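Local coordinates for protein (GYP1P) (Saccharomyces cerevisiae, PDB 1FKM) that stimulates GTP hydrolysis by Ypt/Rab GTPases such as Ypt1 and Ypt7, supplying a catalytic arginine and glutamine finger in trans through its TBC domain, at residues Gln6-Phe11 with Gly33-His38; Arg39-Lys44 with Leu145-Pro150. One frame throughout, in Å; residues are numbered along the deposited sequence.

Contact 1: Gln6-Phe11 with Gly33-His38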
loop_
_atom_site.group_PDB
_atom_site.type_symbol
_atom_site.label_atom_id
_atom_site.label_comp_id
_atom_site.label_asym_id
_atom_site.label_seq_id
_atom_site.Cartn_x
_atom_site.Cartn_y
_atom_site.Cartn_z
ATOM N N GLN A 6 23.541 12.139 4.901
ATOM C CA GLN A 6 23.033 13.219 5.734
ATOM C C GLN A 6 21.561 12.972 6.069
ATOM O O GLN A 6 21.139 13.109 7.218
ATOM C CB GLN A 6 23.170 14.550 4.988
ATOM C CG GLN A 6 22.722 15.777 5.776
ATOM C CD GLN A 6 23.737 16.217 6.814
ATOM O OE1 GLN A 6 23.528 17.204 7.521
ATOM N NE2 GLN A 6 24.846 15.492 6.908
ATOM N N ARG A 7 20.782 12.598 5.062
ATOM C CA ARG A 7 19.363 12.358 5.272
ATOM C C ARG A 7 19.143 11.244 6.290
ATOM O O ARG A 7 18.246 11.322 7.129
ATOM C CB ARG A 7 18.681 12.020 3.947
ATOM C CG ARG A 7 17.163 12.017 4.049
ATOM C CD ARG A 7 16.503 12.110 2.686
ATOM N NE ARG A 7 15.049 12.176 2.808
ATOM C CZ ARG A 7 14.367 13.234 3.244
ATOM N NH1 ARG A 7 14.999 14.346 3.608
ATOM N NH2 ARG A 7 13.043 13.182 3.316
ATOM N N ILE A 8 19.977 10.214 6.224
ATOM C CA ILE A 8 19.875 9.107 7.162
ATOM C C ILE A 8 20.121 9.634 8.572
ATOM O O ILE A 8 19.448 9.232 9.522
ATOM C CB ILE A 8 20.899 7.998 6.805
ATOM C CG1 ILE A 8 20.442 7.283 5.527
ATOM C CG2 ILE A 8 21.045 7.019 7.956
ATOM C CD1 ILE A 8 21.464 6.333 4.932
ATOM N N SER A 9 21.076 10.549 8.698
ATOM C CA SER A 9 21.403 11.134 9.994
ATOM C C SER A 9 20.249 11.976 10.544
ATOM O O SER A 9 19.986 11.958 11.742
ATOM C CB SER A 9 22.657 12.007 9.884
ATOM O OG SER A 9 22.967 12.590 11.138
ATOM N N LYS A 10 19.574 12.717 9.671
ATOM C CA LYS A 10 18.446 13.546 10.094
ATOM C C LYS A 10 17.354 12.664 10.689
ATOM O O LYS A 10 16.762 12.999 11.711
ATOM C CB LYS A 10 17.886 14.336 8.909
ATOM C CG LYS A 10 18.856 15.355 8.329
ATOM C CD LYS A 10 18.219 16.144 7.196
ATOM C CE LYS A 10 17.033 16.963 7.690
ATOM N NZ LYS A 10 16.360 17.704 6.582
ATOM N N PHE A 11 17.080 11.533 10.046
ATOM C CA PHE A 11 16.068 10.625 10.570
ATOM C C PHE A 11 16.555 10.014 11.883
ATOM O O PHE A 11 15.777 9.844 12.817
ATOM C CB PHE A 11 15.757 9.513 9.560
ATOM C CG PHE A 11 14.770 9.914 8.500
ATOM C CD1 PHE A 11 15.173 10.655 7.392
ATOM C CD2 PHE A 11 13.429 9.552 8.618
ATOM C CE1 PHE A 11 14.252 11.030 6.415
ATOM C CE2 PHE A 11 12.502 9.921 7.649
ATOM C CZ PHE A 11 12.910 10.662 6.543
ATOM N N GLY A 33 10.199 11.419 1.224
ATOM C CA GLY A 33 10.921 10.171 1.061
ATOM C C GLY A 33 11.648 9.716 2.310
ATOM O O GLY A 33 12.248 10.518 3.029
ATOM N N ILE A 34 11.605 8.415 2.561
ATOM C CA ILE A 34 12.246 7.838 3.732
ATOM C C ILE A 34 13.396 6.922 3.326
ATOM O O ILE A 34 13.217 6.036 2.486
ATOM C CB ILE A 34 11.227 7.005 4.550
ATOM C CG1 ILE A 34 10.048 7.893 4.963
ATOM C CG2 ILE A 34 11.906 6.404 5.779
ATOM C CD1 ILE A 34 8.807 7.108 5.413
ATOM N N PRO A 35 14.596 7.135 3.903
ATOM C CA PRO A 35 15.762 6.303 3.592
ATOM C C PRO A 35 15.345 4.847 3.801
ATOM O O PRO A 35 14.686 4.532 4.793
ATOM C CB PRO A 35 16.786 6.756 4.627
ATOM C CG PRO A 35 16.449 8.215 4.808
ATOM C CD PRO A 35 14.943 8.187 4.878
ATOM N N LYS A 36 15.727 3.963 2.886
ATOM C CA LYS A 36 15.328 2.564 3.001
ATOM C C LYS A 36 15.617 1.916 4.354
ATOM O O LYS A 36 14.799 1.148 4.859
ATOM C CB LYS A 36 15.954 1.728 1.875
ATOM C CG LYS A 36 17.472 1.722 1.833
ATOM C CD LYS A 36 17.968 0.782 0.741
ATOM C CE LYS A 36 19.490 0.749 0.656
ATOM N NZ LYS A 36 20.050 2.062 0.233
ATOM N N ILE A 37 16.756 2.223 4.959
ATOM C CA ILE A 37 17.073 1.615 6.246
ATOM C C ILE A 37 16.076 2.006 7.353
ATOM O O ILE A 37 15.887 1.265 8.318
ATOM C CB ILE A 37 18.512 1.969 6.693
ATOM C CG1 ILE A 37 18.886 1.140 7.922
ATOM C CG2 ILE A 37 18.624 3.461 6.996
ATOM C CD1 ILE A 37 20.319 1.321 8.368
ATOM N N HIS A 38 15.420 3.152 7.197
ATOM C CA HIS A 38 14.464 3.620 8.203
ATOM C C HIS A 38 13.002 3.290 7.940
ATOM O O HIS A 38 12.167 3.437 8.833
ATOM C CB HIS A 38 14.581 5.137 8.380
ATOM C CG HIS A 38 15.790 5.560 9.150
ATOM N ND1 HIS A 38 16.742 6.411 8.633
ATOM C CD2 HIS A 38 16.207 5.242 10.397
ATOM C CE1 HIS A 38 17.695 6.598 9.528
ATOM N NE2 HIS A 38 17.394 5.900 10.608
#

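Contact 2: Arg39-Lys44 with Leu145-Pro150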
loop_
_atom_site.group_PDB
_atom_site.type_symbol
_atom_site.label_atom_id
_atom_site.label_comp_id
_atom_site.label_asym_id
_atom_site.label_seq_id
_atom_site.Cartn_x
_atom_site.Cartn_y
_atom_site.Cartn_z
ATOM N N ARG A 39 12.675 2.843 6.734
ATOM C CA ARG A 39 11.276 2.558 6.432
ATOM C C ARG A 39 10.507 1.664 7.399
ATOM O O ARG A 39 9.389 1.999 7.785
ATOM C CB ARG A 39 11.124 2.013 5.008
ATOM C CG ARG A 39 11.218 3.092 3.948
ATOM C CD ARG A 39 10.571 2.656 2.636
ATOM N NE ARG A 39 10.589 3.737 1.657
ATOM C CZ ARG A 39 11.459 3.837 0.657
ATOM N NH1 ARG A 39 12.399 2.915 0.489
ATOM N NH2 ARG A 39 11.389 4.867 -0.174
ATOM N N PRO A 40 11.073 0.513 7.793
ATOM C CA PRO A 40 10.332 -0.349 8.718
ATOM C C PRO A 40 9.791 0.409 9.929
ATOM O O PRO A 40 8.581 0.441 10.162
ATOM C CB PRO A 40 11.367 -1.402 9.104
ATOM C CG PRO A 40 12.164 -1.541 7.835
ATOM C CD PRO A 40 12.368 -0.095 7.438
ATOM N N VAL A 41 10.691 1.029 10.683
ATOM C CA VAL A 41 10.292 1.779 11.869
ATOM C C VAL A 41 9.380 2.966 11.568
ATOM O O VAL A 41 8.330 3.122 12.193
ATOM C CB VAL A 41 11.525 2.287 12.638
ATOM C CG1 VAL A 41 11.097 3.248 13.739
ATOM C CG2 VAL A 41 12.269 1.107 13.245
ATOM N N VAL A 42 9.769 3.792 10.603
ATOM C CA VAL A 42 8.983 4.976 10.269
ATOM C C VAL A 42 7.588 4.655 9.754
ATOM O O VAL A 42 6.632 5.334 10.115
ATOM C CB VAL A 42 9.729 5.874 9.250
ATOM C CG1 VAL A 42 8.881 7.099 8.912
ATOM C CG2 VAL A 42 11.068 6.318 9.842
ATOM N N TRP A 43 7.456 3.631 8.912
ATOM C CA TRP A 43 6.135 3.263 8.419
ATOM C C TRP A 43 5.234 2.829 9.582
ATOM O O TRP A 43 4.055 3.178 9.630
ATOM C CB TRP A 43 6.237 2.127 7.399
ATOM C CG TRP A 43 6.512 2.583 6.000
ATOM C CD1 TRP A 43 7.182 3.719 5.611
ATOM C CD2 TRP A 43 6.179 1.881 4.795
ATOM N NE1 TRP A 43 7.285 3.758 4.235
ATOM C CE2 TRP A 43 6.679 2.644 3.712
ATOM C CE3 TRP A 43 5.507 0.679 4.525
ATOM C CZ2 TRP A 43 6.530 2.244 2.383
ATOM C CZ3 TRP A 43 5.359 0.279 3.194
ATOM C CH2 TRP A 43 5.867 1.060 2.146
ATOM N N LYS A 44 5.785 2.062 10.515
ATOM C CA LYS A 44 4.998 1.601 11.659
ATOM C C LYS A 44 4.586 2.768 12.550
ATOM O O LYS A 44 3.487 2.770 13.109
ATOM C CB LYS A 44 5.782 0.560 12.454
ATOM C CG LYS A 44 6.050 -0.716 11.655
ATOM C CD LYS A 44 6.907 -1.707 12.428
ATOM C CE LYS A 44 7.362 -2.860 11.525
ATOM N NZ LYS A 44 8.300 -3.785 12.223
ATOM N N LEU A 145 10.104 -6.792 5.822
ATOM C CA LEU A 145 11.070 -7.875 5.657
ATOM C C LEU A 145 12.493 -7.326 5.629
ATOM O O LEU A 145 13.412 -7.981 6.102
ATOM C CB LEU A 145 10.841 -8.614 4.334
ATOM C CG LEU A 145 10.269 -10.029 4.266
ATOM C CD1 LEU A 145 10.278 -10.477 2.805
ATOM C CD2 LEU A 145 11.098 -10.991 5.113
ATOM N N THR A 146 12.678 -6.129 5.070
ATOM C CA THR A 146 14.020 -5.560 4.959
ATOM C C THR A 146 14.704 -5.337 6.295
ATOM O O THR A 146 15.927 -5.286 6.362
ATOM C CB THR A 146 14.042 -4.220 4.156
ATOM O OG1 THR A 146 13.317 -3.204 4.861
ATOM C CG2 THR A 146 13.431 -4.421 2.772
ATOM N N GLU A 147 13.921 -5.206 7.357
ATOM C CA GLU A 147 14.492 -4.993 8.682
ATOM C C GLU A 147 15.275 -6.217 9.163
ATOM O O GLU A 147 16.098 -6.109 10.067
ATOM C CB GLU A 147 13.385 -4.681 9.691
ATOM C CG GLU A 147 13.901 -4.059 10.975
ATOM C CD GLU A 147 12.789 -3.677 11.929
ATOM O OE1 GLU A 147 11.744 -4.361 11.945
ATOM O OE2 GLU A 147 12.966 -2.693 12.675
ATOM N N TYR A 148 15.015 -7.376 8.565
ATOM C CA TYR A 148 15.693 -8.618 8.962
ATOM C C TYR A 148 16.928 -8.951 8.129
ATOM O O TYR A 148 17.591 -9.967 8.365
ATOM C CB TYR A 148 14.706 -9.788 8.906
ATOM C CG TYR A 148 13.588 -9.666 9.911
ATOM C CD1 TYR A 148 13.731 -10.163 11.209
ATOM C CD2 TYR A 148 12.402 -9.020 9.580
ATOM C CE1 TYR A 148 12.716 -10.017 12.150
ATOM C CE2 TYR A 148 11.382 -8.867 10.516
ATOM C CZ TYR A 148 11.546 -9.367 11.796
ATOM O OH TYR A 148 10.541 -9.209 12.718
ATOM N N LEU A 149 17.226 -8.101 7.154
ATOM C CA LEU A 149 18.383 -8.282 6.284
ATOM C C LEU A 149 19.445 -7.263 6.655
ATOM O O LEU A 149 19.138 -6.232 7.253
ATOM C CB LEU A 149 17.999 -8.034 4.822
ATOM C CG LEU A 149 17.220 -9.082 4.034
ATOM C CD1 LEU A 149 16.768 -8.491 2.711
ATOM C CD2 LEU A 149 18.104 -10.295 3.810
ATOM N N PRO A 150 20.714 -7.545 6.316
ATOM C CA PRO A 150 21.775 -6.583 6.629
ATOM C C PRO A 150 21.437 -5.354 5.781
ATOM O O PRO A 150 20.963 -5.495 4.651
ATOM C CB PRO A 150 23.039 -7.286 6.128
ATOM C CG PRO A 150 22.706 -8.744 6.289
ATOM C CD PRO A 150 21.277 -8.802 5.790
HETATM O O HOH W 1 9.933 -5.386 10.372
HETATM O O HOH W 2 10.320 -2.131 13.310
#

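Contact 1: Gln6-Phe11 with Gly33-His38
Arg7 reaches the carbonyl of Gly33 with the edge of its guanidinium. Arg7 NH2 donates to Gly33 O at 2.8 Å, in the carbonyl plane and on a lone pair, with an N-H...O angle of 154°. Gly33 O accepts one N-H from each of two nitrogens, the one from NE weakly. Arg7 CG lies anti to the backbone N (chi1 -169°), where it meets Pro35 CG. One face of the guanidinium lies against Phe11 CE1. Next, Ile8 CG1 packs on Pro35 CB at 3.8 Å, the two side chains running antiparallel. Ile8 CG2 touches His38 CE1. The backbone Ile8 O sits at the edge of the imidazole, 3.2 Å from His38 CE1. Phe11 takes Pro35 CD over one face of its ring, a CH-pi contact, and Ile34 CG2 approaches CE2. Phe11 CB in turn lies over a face of the His38 ring, with Ile37 CG2 over the other. His38 ND1, beside Phe11 CB, is buried with no partner in the model. The two ring planes are 20° apart but barely overlap. The arrangement ties the N-terminal helix 4-15 to the loop before helix 39-46 of the TBC domain, away from the arginine and glutamine fingers. Asp12 OD1 of helix 4-15 is hydrogen-bonded to His38 NE2. Helix 23-30 adds Ile29 and Ser30 against Phe11, while the Ile34 side chain touches helix 39-46.

Contact 2: Arg39-Lys44 with Leu145-Pro150
Pro40 and Lys44, one turn apart on helix 39-46, both meet Glu147. The contact lies inside the all-helical TBC domain, where the start of this helix packs on the turn that follows helix 133-145. The apolar part centres on the Pro40 ring. Pro40 CG lies 3.8 Å from Glu147 CB. Pro40 CB lies over one face of the Glu147 carboxylate, 3.9 Å from its carbon CD. Glu147 and Pro40 run alongside, pointing opposite ways. Thr146 OG1 comes to 3.6 Å from Pro40 CG, the side chains crossing at about a right angle. That hydroxyl is hydrogen-bonded to Thr143 O in the preceding helix. Val41 CG2 makes a looser contact with Glu147 OE2. The charged part is a long salt bridge from Lys44 NZ to Glu147 OE1, 3.5 Å. Lys44 is extended beyond CG and carries its ammonium to several partners. Asp177 of helix 168-186 forms another salt bridge with it, and Phe144 a cation-pi contact. Asp177 and Glu147 together probably favour the charged form of Lys44. Two waters also bridge the charges. Each accepts from Lys44 NZ: water 1 donates to Glu147 OE1 at 2.6 Å, and water 2 donates to Glu147 OE2 at 2.8 Å.

From the N terminus, helix 4-15 comes first. Contact 1 folds the loop at 33-38 back onto it, closing a short loop that contains helix 23-30. Helix 39-46 begins at the next residue and opens contact 2, which closes about a hundred residues later on the turn after helix 133-145. The two are therefore in series, neither nested nor crossed. The centres of contact 1 and contact 2 lie about 12 Å apart, and the two contacts touch. Ile34 CD1 packs on Val42 CG1 at 3.5 Å and also meets Trp43 CD1. Asp255 of helix 247-261 bonds Ile34 N, Arg39 and Trp43. The N-terminal helix is thus joined through 33-44 to helices farther along the domain.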